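Local coordinates for thioredoxin domain-containing protein (Sinorhizobium meliloti, PDB 3U5R) that is of unknown function but has a thioredoxin-like domain of the AhpC/TSA family and may therefore act as an antioxidant oxidoreductase, at residues 36-41 against 51-56; 62-67 against 148-153. All blocks are in the same frame, centred on the assembly; numbering follows the deposited sequence.

Contact 1. Residues 36-41 against 51-56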
loop_
_atom_site.group_PDB
_atom_site.type_symbol
_atom_site.label_atom_id
_atom_site.label_comp_id
_atom_site.label_asym_id
_atom_site.label_seq_id
_atom_site.Cartn_x
_atom_site.Cartn_y
_atom_site.Cartn_z
ATOM N N THR A 36 2.844 6.507 14.723
ATOM C CA THR A 36 4.165 6.023 14.449
ATOM C C THR A 36 4.668 6.755 13.192
ATOM O O THR A 36 3.901 6.953 12.212
ATOM C CB THR A 36 4.114 4.466 14.216
ATOM O OG1 THR A 36 3.598 3.875 15.416
ATOM C CG2 THR A 36 5.501 3.887 13.923
ATOM N N ARG A 37 5.931 7.161 13.194
ATOM C CA ARG A 37 6.540 7.796 11.994
ATOM C C ARG A 37 6.723 6.784 10.833
ATOM O O ARG A 37 6.981 5.614 11.073
ATOM C CB ARG A 37 7.919 8.304 12.366
ATOM C CG ARG A 37 7.872 9.606 13.066
ATOM C CD ARG A 37 8.924 10.493 12.394
ATOM N NE ARG A 37 8.458 11.010 11.091
ATOM C CZ ARG A 37 8.540 12.297 10.753
ATOM N NH1 ARG A 37 9.073 13.192 11.615
ATOM N NH2 ARG A 37 8.109 12.705 9.562
ATOM N N ALA A 38 6.547 7.245 9.602
ATOM C CA ALA A 38 6.806 6.459 8.407
ATOM C C ALA A 38 8.324 6.203 8.358
ATOM O O ALA A 38 9.115 7.133 8.515
ATOM C CB ALA A 38 6.403 7.298 7.196
ATOM N N ALA A 39 8.730 4.953 8.184
ATOM C CA ALA A 39 10.138 4.641 8.152
ATOM C C ALA A 39 10.648 5.025 6.758
ATOM O O ALA A 39 9.904 4.910 5.747
ATOM C CB ALA A 39 10.327 3.152 8.367
ATOM N N ASP A 40 11.903 5.461 6.697
ATOM C CA ASP A 40 12.472 5.875 5.440
ATOM C C ASP A 40 12.900 4.632 4.655
ATOM O O ASP A 40 13.040 3.543 5.226
ATOM C CB ASP A 40 13.627 6.856 5.589
ATOM C CG ASP A 40 13.777 7.792 4.310
ATOM O OD1 ASP A 40 13.208 7.538 3.202
ATOM O OD2 ASP A 40 14.459 8.819 4.446
ATOM N N PHE A 41 13.027 4.747 3.334
ATOM C CA PHE A 41 13.447 3.568 2.553
ATOM C C PHE A 41 14.156 4.108 1.330
ATOM O O PHE A 41 14.097 5.314 1.040
ATOM C CB PHE A 41 12.207 2.761 2.085
ATOM C CG PHE A 41 11.123 3.637 1.418
ATOM C CD1 PHE A 41 11.215 4.001 0.082
ATOM C CD2 PHE A 41 10.043 4.106 2.153
ATOM C CE1 PHE A 41 10.224 4.804 -0.526
ATOM C CE2 PHE A 41 9.065 4.938 1.586
ATOM C CZ PHE A 41 9.166 5.291 0.218
ATOM N N PHE A 51 13.449 5.549 -5.171
ATOM C CA PHE A 51 12.525 6.436 -4.451
ATOM C C PHE A 51 12.786 6.308 -2.981
ATOM O O PHE A 51 13.046 5.216 -2.488
ATOM C CB PHE A 51 11.056 6.076 -4.731
ATOM C CG PHE A 51 10.687 6.152 -6.188
ATOM C CD1 PHE A 51 11.000 5.119 -7.034
ATOM C CD2 PHE A 51 10.038 7.259 -6.701
ATOM C CE1 PHE A 51 10.685 5.219 -8.390
ATOM C CE2 PHE A 51 9.681 7.353 -8.089
ATOM C CZ PHE A 51 10.033 6.355 -8.903
ATOM N N THR A 52 12.727 7.460 -2.277
ATOM C CA THR A 52 12.839 7.531 -0.834
ATOM C C THR A 52 11.648 8.389 -0.374
ATOM O O THR A 52 10.967 8.983 -1.223
ATOM C CB THR A 52 14.157 8.212 -0.412
ATOM O OG1 THR A 52 14.095 9.623 -0.682
ATOM C CG2 THR A 52 15.327 7.646 -1.185
ATOM N N LEU A 53 11.401 8.489 0.943
ATOM C CA LEU A 53 10.413 9.486 1.449
ATOM C C LEU A 53 10.566 10.906 0.925
ATOM O O LEU A 53 9.556 11.599 0.709
ATOM C CB LEU A 53 10.334 9.531 2.972
ATOM C CG LEU A 53 9.774 8.386 3.792
ATOM C CD1 LEU A 53 10.030 8.692 5.274
ATOM C CD2 LEU A 53 8.263 8.137 3.505
ATOM N N ALA A 54 11.805 11.353 0.690
ATOM C CA ALA A 54 12.016 12.731 0.244
ATOM C C ALA A 54 11.363 12.950 -1.115
ATOM O O ALA A 54 11.063 14.094 -1.445
ATOM C CB ALA A 54 13.530 13.110 0.134
ATOM N N GLU A 55 11.153 11.897 -1.899
ATOM C CA GLU A 55 10.528 12.107 -3.210
ATOM C C GLU A 55 9.043 12.443 -3.109
ATOM O O GLU A 55 8.402 12.904 -4.099
ATOM C CB GLU A 55 10.723 10.841 -4.099
ATOM C CG GLU A 55 12.011 10.900 -4.883
ATOM C CD GLU A 55 13.289 10.856 -3.988
ATOM O OE1 GLU A 55 13.577 9.823 -3.358
ATOM O OE2 GLU A 55 14.001 11.871 -3.904
ATOM N N PHE A 56 8.459 12.220 -1.935
ATOM C CA PHE A 56 7.010 12.495 -1.786
ATOM C C PHE A 56 6.755 13.644 -0.871
ATOM O O PHE A 56 5.615 13.858 -0.458
ATOM C CB PHE A 56 6.327 11.213 -1.293
ATOM C CG PHE A 56 6.611 10.034 -2.198
ATOM C CD1 PHE A 56 5.946 9.921 -3.448
ATOM C CD2 PHE A 56 7.547 9.102 -1.858
ATOM C CE1 PHE A 56 6.246 8.877 -4.327
ATOM C CE2 PHE A 56 7.886 8.037 -2.747
ATOM C CZ PHE A 56 7.212 7.955 -3.995
HETATM O O HOH W 1 14.018 10.534 2.351
#
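D40 and L53 make the one direct hydrogen bond between these two loops: L53 N donates to D40 OD1 over 3.0 Å, on the syn side of the carboxylate. The same oxygen also takes F41 N, on its anti side and from the other face of the carboxylate plane, so two backbone amides grip it and hold the group in place. D40 OD2 accepts from a water 2.7 Å away, and that water in turn accepts from A54 N. The carboxylate thus binds the start of the 3-10 turn 53-55, directly and through water. E55 folds back within its own segment, where E55 OE1 receives both T52 N and T52 OG1.

Backbone atoms border the F41 ring, which chi1 of 49° turns in against L53 and the backbone of F51 and T52. L53 N lies over one face, offset toward the rim, and F51 O comes to the edge 3.4 Å from F41 CD1. T52 CA makes a CA-H...O contact with F41 O at 3.2 Å.

Apolar contacts run from F41 CE2 to L53 CD2 at 3.8 Å and from F41 CZ to F56 CE2 at 4.2 Å. Replacing F41 by alanine would probably leave both without their aromatic partner and open a gap there.

The contact packs the loop leading into strand 43-44 against the turn before strand 61-66. Helix 134-139 meets F41 through V135 and Y139, while L53 and F56 rest on L62 of strand 61-66.

Contact 2. Residues 62-67 against 148-153; sequences LLVAFI and FLYDRE
L62 and Y150 face each other as an antiparallel hydrogen-bonded pair, with L62 N to Y150 O at 3.0 Å and Y150 N to L62 O at 2.8 Å. V64 and F148 repeat the pattern two residues on, the V64 N to F148 O bond being nearly straight at 173°. Between them L63 and L149 form a non-hydrogen-bonded pair, whose CA atoms make CA-H...O contacts, L149 CA to L62 O and L63 CA to F148 O.

On the face bearing L62, V64, F148 and Y150, V64 CG2 meets the Y150 ring at CE2, 4.0 Å away. F148 has its ring edge in plane with V64 O, and its CE1 lies 3.8 Å from F66 CD2; the two rings are steeply inclined, their planes at 74°. The other face carries L63 and L149. With L149 CG anti to the backbone N (chi1 -177°) and chi2 at 66°, L149 CD1 reaches back to L62 O (3.6 Å) and L63 CB (4.1 Å).

Both strands are inner members of the mixed five-stranded sheet of this thioredoxin-like fold, with 93-99 running parallel to 61-66 on one flank and 156-160 antiparallel to 146-150 on the other. Helix 176-186 covers L63 and L149.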
loop_
_atom_site.group_PDB
_atom_site.type_symbol
_atom_site.label_atom_id
_atom_site.label_comp_id
_atom_site.label_asym_id
_atom_site.label_seq_id
_atom_site.Cartn_x
_atom_site.Cartn_y
_atom_site.Cartn_z
ATOM N N LEU A 62 0.348 10.680 2.460
ATOM C CA LEU A 62 1.171 9.663 1.827
ATOM C C LEU A 62 0.646 8.290 2.206
ATOM O O LEU A 62 0.530 7.952 3.424
ATOM C CB LEU A 62 2.671 9.800 2.200
ATOM C CG LEU A 62 3.506 8.540 1.877
ATOM C CD1 LEU A 62 3.788 8.517 0.345
ATOM C CD2 LEU A 62 4.861 8.525 2.625
ATOM N N LEU A 63 0.273 7.505 1.179
ATOM C CA LEU A 63 -0.143 6.141 1.389
ATOM C C LEU A 63 1.008 5.179 1.013
ATOM O O LEU A 63 1.515 5.240 -0.128
ATOM C CB LEU A 63 -1.398 5.821 0.572
ATOM C CG LEU A 63 -1.907 4.380 0.648
ATOM C CD1 LEU A 63 -2.327 4.033 2.068
ATOM C CD2 LEU A 63 -3.056 4.162 -0.325
ATOM N N VAL A 64 1.383 4.267 1.926
ATOM C CA VAL A 64 2.367 3.259 1.629
ATOM C C VAL A 64 1.585 1.958 1.646
ATOM O O VAL A 64 0.934 1.633 2.664
ATOM C CB VAL A 64 3.489 3.206 2.663
ATOM C CG1 VAL A 64 4.512 2.062 2.285
ATOM C CG2 VAL A 64 4.204 4.565 2.747
ATOM N N ALA A 65 1.627 1.195 0.534
ATOM C CA ALA A 65 0.756 0.033 0.390
ATOM C C ALA A 65 1.549 -1.155 0.053
ATOM O O ALA A 65 2.263 -1.150 -0.985
ATOM C CB ALA A 65 -0.325 0.324 -0.783
ATOM N N PHE A 66 1.526 -2.180 0.896
ATOM C CA PHE A 66 2.245 -3.413 0.562
ATOM C C PHE A 66 1.296 -4.333 -0.197
ATOM O O PHE A 66 0.281 -4.763 0.335
ATOM C CB PHE A 66 2.785 -4.105 1.831
ATOM C CG PHE A 66 3.837 -3.293 2.508
ATOM C CD1 PHE A 66 5.182 -3.546 2.283
ATOM C CD2 PHE A 66 3.476 -2.208 3.279
ATOM C CE1 PHE A 66 6.161 -2.754 2.861
ATOM C CE2 PHE A 66 4.465 -1.384 3.873
ATOM C CZ PHE A 66 5.793 -1.680 3.678
ATOM N N ILE A 67 1.612 -4.612 -1.454
ATOM C CA ILE A 67 0.725 -5.417 -2.263
ATOM C C ILE A 67 1.501 -6.579 -2.928
ATOM O O ILE A 67 2.644 -6.844 -2.583
ATOM C CB ILE A 67 -0.025 -4.534 -3.305
ATOM C CG1 ILE A 67 0.948 -3.811 -4.242
ATOM C CG2 ILE A 67 -0.859 -3.515 -2.628
ATOM C CD1 ILE A 67 0.175 -3.144 -5.372
ATOM N N PHE A 148 -0.954 1.825 4.883
ATOM C CA PHE A 148 -0.539 2.714 5.977
ATOM C C PHE A 148 -0.673 4.146 5.444
ATOM O O PHE A 148 0.055 4.513 4.505
ATOM C CB PHE A 148 0.953 2.469 6.330
ATOM C CG PHE A 148 1.305 1.072 6.862
ATOM C CD1 PHE A 148 1.405 -0.045 6.027
ATOM C CD2 PHE A 148 1.638 0.899 8.222
ATOM C CE1 PHE A 148 1.732 -1.300 6.532
ATOM C CE2 PHE A 148 2.020 -0.326 8.730
ATOM C CZ PHE A 148 2.083 -1.455 7.903
ATOM N N LEU A 149 -1.563 4.975 6.010
ATOM C CA LEU A 149 -1.710 6.322 5.569
ATOM C C LEU A 149 -1.040 7.277 6.597
ATOM O O LEU A 149 -1.366 7.182 7.801
ATOM C CB LEU A 149 -3.212 6.722 5.462
ATOM C CG LEU A 149 -3.526 8.131 4.919
ATOM C CD1 LEU A 149 -3.092 8.271 3.409
ATOM C CD2 LEU A 149 -4.978 8.351 5.068
ATOM N N TYR A 150 -0.227 8.213 6.086
ATOM C CA TYR A 150 0.479 9.228 6.872
ATOM C C TYR A 150 0.005 10.636 6.520
ATOM O O TYR A 150 -0.332 10.919 5.356
ATOM C CB TYR A 150 1.976 9.141 6.614
ATOM C CG TYR A 150 2.469 7.782 7.011
ATOM C CD1 TYR A 150 2.824 7.519 8.342
ATOM C CD2 TYR A 150 2.526 6.733 6.055
ATOM C CE1 TYR A 150 3.283 6.258 8.719
ATOM C CE2 TYR A 150 2.921 5.414 6.443
ATOM C CZ TYR A 150 3.296 5.214 7.776
ATOM O OH TYR A 150 3.672 3.942 8.182
ATOM N N ASP A 151 0.099 11.539 7.498
ATOM C CA ASP A 151 -0.221 12.947 7.298
ATOM C C ASP A 151 0.978 13.737 6.940
ATOM O O ASP A 151 2.050 13.185 6.612
ATOM C CB ASP A 151 -0.962 13.501 8.541
ATOM C CG ASP A 151 -0.042 13.529 9.806
ATOM O OD1 ASP A 151 1.201 13.322 9.692
ATOM O OD2 ASP A 151 -0.582 13.761 10.886
ATOM N N ARG A 152 0.824 15.041 7.023
ATOM C CA ARG A 152 1.808 16.034 6.580
ATOM C C ARG A 152 3.147 15.846 7.340
ATOM O O ARG A 152 4.219 16.051 6.769
ATOM C CB ARG A 152 1.304 17.483 6.828
ATOM C CG ARG A 152 -0.014 17.952 6.073
ATOM C CD ARG A 152 0.037 19.469 5.580
ATOM N NE ARG A 152 1.217 19.628 4.679
ATOM C CZ ARG A 152 1.221 20.208 3.473
ATOM N NH1 ARG A 152 0.119 20.772 2.997
ATOM N NH2 ARG A 152 2.341 20.217 2.744
ATOM N N GLU A 153 3.084 15.419 8.601
ATOM C CA GLU A 153 4.340 15.204 9.341
ATOM C C GLU A 153 4.655 13.758 9.399
ATOM O O GLU A 153 5.427 13.322 10.224
ATOM C CB GLU A 153 4.226 15.821 10.755
ATOM C CG GLU A 153 3.910 17.324 10.642
ATOM C CD GLU A 153 5.137 18.174 10.248
ATOM O OE1 GLU A 153 6.270 17.625 10.074
ATOM O OE2 GLU A 153 4.963 19.422 10.158
#

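In the fold
From the N terminus, the chain first passes through 36-41, makes the small hairpin of strands 43-44 and 50-51, and returns at 51-56, where contact 1 closes a short local loop. Strand 61-66 follows almost at once, and the chain then runs through helices and strands for some eighty residues before 148-153 comes back beside it in contact 2. The two loops are thus in series, neither nested nor crossed. Their centres are only 9 Å apart, and they touch: L53 CD2 lies 3.5 Å from L62 CD2, and Y150 CE1 lies against A38 N. Contact 1 fastens the N-terminal loops over the central sheet; contact 2 joins the neighbouring strands 61-66 and 146-150 of that sheet.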